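Local atomic coordinates of putative antibiotic biosynthesis monooxygenase (Bordetella bronchiseptica, PDB entry 3GZ7), a protein that is of unconfirmed function but probably acts as a dimeric alpha-beta barrel monooxygenase of the antibiotic biosynthesis monooxygenase family. Residues E34-E38 and P66-T70; Q43-F48 and E93-L97. One frame throughout, in Å; residues are numbered along the deposited sequence.

Contact 1. Residues E34-E38 and P66-T70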
loop_
_atom_site.group_PDB
_atom_site.type_symbol
_atom_site.label_atom_id
_atom_site.label_comp_id
_atom_site.label_asym_id
_atom_site.label_seq_id
_atom_site.Cartn_x
_atom_site.Cartn_y
_atom_site.Cartn_z
ATOM N N GLU A 34 -7.445 10.501 15.511
ATOM C CA GLU A 34 -6.653 10.554 14.311
ATOM C C GLU A 34 -5.482 11.502 14.485
ATOM O O GLU A 34 -4.366 11.153 14.142
ATOM C CB GLU A 34 -7.526 10.967 13.116
ATOM C CG GLU A 34 -8.526 9.959 12.673
ATOM C CD GLU A 34 -9.954 10.204 13.151
ATOM O OE1 GLU A 34 -10.165 10.725 14.265
ATOM O OE2 GLU A 34 -10.871 9.832 12.391
ATOM N N ALA A 35 -5.737 12.697 15.022
ATOM C CA ALA A 35 -4.698 13.698 15.256
ATOM C C ALA A 35 -3.673 13.192 16.262
ATOM O O ALA A 35 -2.467 13.411 16.122
ATOM C CB ALA A 35 -5.330 15.050 15.750
ATOM N N ASP A 36 -4.171 12.515 17.285
ATOM C CA ASP A 36 -3.341 11.920 18.316
ATOM C C ASP A 36 -2.449 10.874 17.670
ATOM O O ASP A 36 -1.289 10.701 18.064
ATOM C CB ASP A 36 -4.205 11.228 19.397
ATOM C CG ASP A 36 -4.821 12.200 20.411
ATOM O OD1 ASP A 36 -4.330 13.342 20.532
ATOM O OD2 ASP A 36 -5.797 11.804 21.102
ATOM N N PHE A 37 -3.007 10.167 16.686
ATOM C CA PHE A 37 -2.298 9.042 16.082
ATOM C C PHE A 37 -1.187 9.586 15.227
ATOM O O PHE A 37 -0.024 9.233 15.394
ATOM C CB PHE A 37 -3.237 8.135 15.250
ATOM C CG PHE A 37 -2.498 7.037 14.503
ATOM C CD1 PHE A 37 -1.800 6.063 15.193
ATOM C CD2 PHE A 37 -2.477 7.014 13.115
ATOM C CE1 PHE A 37 -1.099 5.065 14.510
ATOM C CE2 PHE A 37 -1.779 6.031 12.424
ATOM C CZ PHE A 37 -1.098 5.056 13.125
ATOM N N GLU A 38 -1.560 10.470 14.307
ATOM C CA GLU A 38 -0.579 11.160 13.473
ATOM C C GLU A 38 0.543 11.738 14.307
ATOM O O GLU A 38 1.681 11.467 13.989
ATOM C CB GLU A 38 -1.221 12.237 12.632
ATOM C CG GLU A 38 -2.051 11.674 11.508
ATOM C CD GLU A 38 -2.814 12.708 10.733
ATOM O OE1 GLU A 38 -2.539 13.926 10.888
ATOM O OE2 GLU A 38 -3.660 12.273 9.916
ATOM N N PRO A 66 -11.619 7.714 6.532
ATOM C CA PRO A 66 -10.623 8.552 7.198
ATOM C C PRO A 66 -10.079 8.099 8.563
ATOM O O PRO A 66 -9.005 8.562 8.961
ATOM C CB PRO A 66 -11.311 9.939 7.277
ATOM C CG PRO A 66 -12.364 9.891 6.255
ATOM C CD PRO A 66 -12.851 8.472 6.244
ATOM N N GLN A 67 -10.749 7.181 9.251
ATOM C CA GLN A 67 -10.130 6.546 10.405
ATOM C C GLN A 67 -9.098 5.462 9.998
ATOM O O GLN A 67 -8.459 4.947 10.876
ATOM C CB GLN A 67 -11.156 5.919 11.316
ATOM C CG GLN A 67 -12.113 6.853 12.007
ATOM C CD GLN A 67 -13.314 6.094 12.538
ATOM O OE1 GLN A 67 -13.185 4.998 13.099
ATOM N NE2 GLN A 67 -14.485 6.663 12.363
ATOM N N ARG A 68 -8.937 5.127 8.693
ATOM C CA ARG A 68 -7.997 4.103 8.290
ATOM C C ARG A 68 -6.749 4.730 7.662
ATOM O O ARG A 68 -6.839 5.684 6.850
ATOM C CB ARG A 68 -8.613 3.101 7.304
ATOM C CG ARG A 68 -9.835 2.419 7.796
ATOM C CD ARG A 68 -10.328 1.298 6.859
ATOM N NE ARG A 68 -10.910 0.245 7.687
ATOM C CZ ARG A 68 -10.202 -0.699 8.331
ATOM N NH1 ARG A 68 -8.890 -0.801 8.187
ATOM N NH2 ARG A 68 -10.824 -1.576 9.104
ATOM N N TYR A 69 -5.608 4.142 8.043
ATOM C CA TYR A 69 -4.292 4.559 7.675
ATOM C C TYR A 69 -3.490 3.311 7.268
ATOM O O TYR A 69 -3.855 2.167 7.617
ATOM C CB TYR A 69 -3.577 5.231 8.854
ATOM C CG TYR A 69 -4.119 6.578 9.318
ATOM C CD1 TYR A 69 -5.213 6.676 10.190
ATOM C CD2 TYR A 69 -3.490 7.757 8.934
ATOM C CE1 TYR A 69 -5.679 7.929 10.626
ATOM C CE2 TYR A 69 -3.939 8.980 9.352
ATOM C CZ TYR A 69 -5.017 9.073 10.207
ATOM O OH TYR A 69 -5.399 10.334 10.603
ATOM N N THR A 70 -2.405 3.545 6.519
ATOM C CA THR A 70 -1.475 2.510 6.123
ATOM C C THR A 70 -0.071 3.000 6.478
ATOM O O THR A 70 0.398 4.022 5.939
ATOM C CB THR A 70 -1.506 2.249 4.624
ATOM O OG1 THR A 70 -2.844 2.064 4.194
ATOM C CG2 THR A 70 -0.680 1.037 4.233
#

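Contact 2. Residues Q43-F48 and E93-L97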
loop_
_atom_site.group_PDB
_atom_site.type_symbol
_atom_site.label_atom_id
_atom_site.label_comp_id
_atom_site.label_asym_id
_atom_site.label_seq_id
_atom_site.Cartn_x
_atom_site.Cartn_y
_atom_site.Cartn_z
ATOM N N GLN A 43 6.283 11.341 16.078
ATOM C CA GLN A 43 7.210 11.218 17.186
ATOM C C GLN A 43 7.932 9.884 17.276
ATOM O O GLN A 43 9.028 9.799 17.798
ATOM C CB GLN A 43 6.420 11.441 18.472
ATOM C CG GLN A 43 7.314 11.621 19.615
ATOM C CD GLN A 43 6.601 11.715 20.905
ATOM O OE1 GLN A 43 5.385 12.027 20.972
ATOM N NE2 GLN A 43 7.346 11.409 21.972
ATOM N N ALA A 44 7.287 8.847 16.785
ATOM C CA ALA A 44 7.775 7.482 16.886
ATOM C C ALA A 44 8.656 7.115 15.695
ATOM O O ALA A 44 9.420 6.169 15.761
ATOM C CB ALA A 44 6.585 6.534 17.004
ATOM N N ARG A 45 8.544 7.879 14.607
ATOM C CA ARG A 45 9.269 7.629 13.359
ATOM C C ARG A 45 10.757 7.297 13.480
ATOM O O ARG A 45 11.186 6.342 12.828
ATOM C CB ARG A 45 9.064 8.779 12.351
ATOM C CG ARG A 45 7.998 8.440 11.326
ATOM C CD ARG A 45 7.881 9.408 10.179
ATOM N NE ARG A 45 8.813 9.175 9.085
ATOM C CZ ARG A 45 9.932 9.876 8.847
ATOM N NH1 ARG A 45 10.336 10.863 9.644
ATOM N NH2 ARG A 45 10.665 9.578 7.785
ATOM N N PRO A 46 11.537 8.069 14.286
ATOM C CA PRO A 46 12.949 7.778 14.636
ATOM C C PRO A 46 13.252 6.410 15.291
ATOM O O PRO A 46 14.352 5.877 15.112
ATOM C CB PRO A 46 13.308 8.907 15.604
ATOM C CG PRO A 46 12.391 9.999 15.250
ATOM C CD PRO A 46 11.096 9.332 14.903
ATOM N N LEU A 47 12.303 5.863 16.049
ATOM C CA LEU A 47 12.356 4.466 16.508
ATOM C C LEU A 47 12.526 3.498 15.381
ATOM O O LEU A 47 13.316 2.544 15.479
ATOM C CB LEU A 47 11.072 4.064 17.287
ATOM C CG LEU A 47 10.834 4.775 18.622
ATOM C CD1 LEU A 47 9.484 4.400 19.327
ATOM C CD2 LEU A 47 12.038 4.549 19.519
ATOM N N PHE A 48 11.733 3.679 14.332
ATOM C CA PHE A 48 11.837 2.837 13.147
ATOM C C PHE A 48 13.137 3.086 12.342
ATOM O O PHE A 48 13.803 2.141 11.958
ATOM C CB PHE A 48 10.635 3.046 12.210
ATOM C CG PHE A 48 9.372 2.319 12.630
ATOM C CD1 PHE A 48 9.154 1.002 12.254
ATOM C CD2 PHE A 48 8.387 2.968 13.343
ATOM C CE1 PHE A 48 7.999 0.339 12.607
ATOM C CE2 PHE A 48 7.248 2.296 13.696
ATOM C CZ PHE A 48 7.057 0.984 13.325
ATOM N N GLU A 93 8.169 0.713 22.905
ATOM C CA GLU A 93 7.998 2.174 22.934
ATOM C C GLU A 93 7.013 2.690 21.833
ATOM O O GLU A 93 6.203 3.592 22.067
ATOM C CB GLU A 93 9.366 2.825 22.790
ATOM C CG GLU A 93 9.383 4.316 22.819
ATOM C CD GLU A 93 8.953 4.875 24.151
ATOM O OE1 GLU A 93 8.781 4.102 25.119
ATOM O OE2 GLU A 93 8.779 6.107 24.217
ATOM N N TRP A 94 7.086 2.105 20.646
ATOM C CA TRP A 94 6.098 2.343 19.614
ATOM C C TRP A 94 4.693 2.071 20.174
ATOM O O TRP A 94 3.811 2.876 20.013
ATOM C CB TRP A 94 6.403 1.481 18.361
ATOM C CG TRP A 94 5.241 1.329 17.395
ATOM C CD1 TRP A 94 4.414 0.255 17.287
ATOM C CD2 TRP A 94 4.787 2.278 16.400
ATOM N NE1 TRP A 94 3.480 0.459 16.317
ATOM C CE2 TRP A 94 3.671 1.697 15.754
ATOM C CE3 TRP A 94 5.205 3.545 16.004
ATOM C CZ2 TRP A 94 2.969 2.339 14.716
ATOM C CZ3 TRP A 94 4.499 4.191 14.986
ATOM C CH2 TRP A 94 3.393 3.569 14.345
ATOM N N ARG A 95 4.491 0.937 20.828
ATOM C CA ARG A 95 3.169 0.581 21.340
ATOM C C ARG A 95 2.716 1.479 22.472
ATOM O O ARG A 95 1.549 1.802 22.541
ATOM C CB ARG A 95 3.118 -0.900 21.734
ATOM C CG ARG A 95 2.926 -1.820 20.517
ATOM C CD ARG A 95 1.612 -1.395 19.847
ATOM N NE ARG A 95 0.937 -2.402 19.044
ATOM C CZ ARG A 95 0.189 -3.398 19.510
ATOM N NH1 ARG A 95 0.011 -3.588 20.821
ATOM N NH2 ARG A 95 -0.380 -4.228 18.621
ATOM N N LYS A 96 3.641 1.919 23.315
ATOM C CA LYS A 96 3.351 2.980 24.289
ATOM C C LYS A 96 2.957 4.328 23.676
ATOM O O LYS A 96 2.104 5.020 24.208
ATOM C CB LYS A 96 4.540 3.161 25.250
ATOM C CG LYS A 96 4.669 1.976 26.231
ATOM C CD LYS A 96 6.057 1.871 26.899
ATOM C CE LYS A 96 6.186 0.554 27.667
ATOM N NZ LYS A 96 7.357 0.628 28.568
ATOM N N LEU A 97 3.572 4.691 22.552
ATOM C CA LEU A 97 3.252 5.932 21.853
ATOM C C LEU A 97 1.911 5.896 21.057
ATOM O O LEU A 97 1.221 6.894 21.027
ATOM C CB LEU A 97 4.395 6.353 20.917
ATOM C CG LEU A 97 5.593 7.051 21.531
ATOM C CD1 LEU A 97 6.874 6.844 20.702
ATOM C CD2 LEU A 97 5.311 8.543 21.667
#

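Contact 1. Residues E34-E38 and P66-T70
The first turn of helix 34-49, Glu34-Glu38, runs almost parallel to the start of strand 68-75, the two short axes lying 11.0 Å apart at 14°, and Tyr69 reaches across to touch Glu34, Phe37 and Glu38. The tyrosine ring carries most of the contact. Phe37 meets it in an edge-to-face pair, with centroids 5.2 Å apart and ring planes at 62°. Phe37 CD2 lies over the centre of the tyrosine face, 4.0 Å above its plane, while CE2 comes 3.9 Å from Tyr69 CG. The two side chains pass each other in opposite directions.

At the outer end of the ring the chemistry turns polar. Tyr69 OH donates a 2.7 Å hydrogen bond to Glu38 OE2, which lies at the ring edge. The hydroxyl approaches from above the carboxylate plane, and that carboxylate stands nearly upright to the ring, 82° from it. Extended beyond CG, Glu38 carries its acid from the helix to the phenol. Glu34 covers the same hydroxyl with aliphatic carbon, its CB 3.4 Å from Tyr69 OH. A bend at chi2 then turns its carboxylate toward the loop before the strand, where OE2 packs against Gln67 CG at 3.3 Å. Arg61 lies near both acids, in long, weak ion pairs with Glu34 and Glu38.

Tyr69 and Phe37 both rest on Leu59 of strand 54-62, and Phe37 also touches Ile27 of strand 21-28. The contact thus seats the beginning of the helix on one face of the antiparallel sheet, as in the dimeric alpha-beta barrel fold, while on the other face Thr70 hydrogen-bonds to Glu111 of the second subunit.

Contact 2. Residues Q43-F48 and E93-L97
Aromatic packing joins Phe48 of helix 34-49 to Trp94 of helix 89-98. The pair is edge-to-face, the edge of Phe48 directed at the indole face with planes at 79° and a centroid separation of 4.9 Å to the six-membered ring. Phe48 CE2 sits off-centre over that face, only 3.3 Å from Trp94 CE3. The indole reaches this place because its CG stands anti to the backbone N (chi1 163°), which swings the ring toward the first helix. Trp94 NE1 also hydrogen-bonds to a citrate, probably from the crystallisation liquor.

Aliphatic contacts fill the rest of the interface. Ala44 CB abuts the indole edge, 3.4 Å from Trp94 CE3, and also meets Leu97 CD1 at 3.7 Å. Leu47 CD1 meets both Glu93 CG, at 3.5 Å, and Leu97 CD1, at 3.8 Å. At the exposed side, the amide of Gln43 lies against the other leucine methyl, its CD 3.5 Å from Leu97 CD2. No hydrogen bond crosses between the segments, which meet by van der Waals packing.

The helices run antiparallel, their segment axes 9.9 Å apart at 166°, and as a pair they lie over the sheet of the dimeric alpha-beta barrel fold. Beneath them, Phe48 and Trp94 both rest on Leu71 of strand 68-75, and Phe48 stacks with Phe85 of helix 78-85.

Overall arrangement
Helix 34-49 is common to both contacts: its first turn meets a sheet strand in contact 1, and its later turns meet helix 89-98 in contact 2. The two centres are 15 Å apart and the contacts do not touch. Both are partly buried, but contact 2 lies nearer the centre of the chain and buries more surface, 340 against 266 Å². Each includes an edge-to-face aromatic pair. Contact 1, farther out, adds a phenol-carboxylate hydrogen bond among charged groups; contact 2 has no hydrogen bond between its segments and is mainly apolar. Strand 68-75 also links them, supplying Tyr69 to contact 1 and Leu71 beneath contact 2.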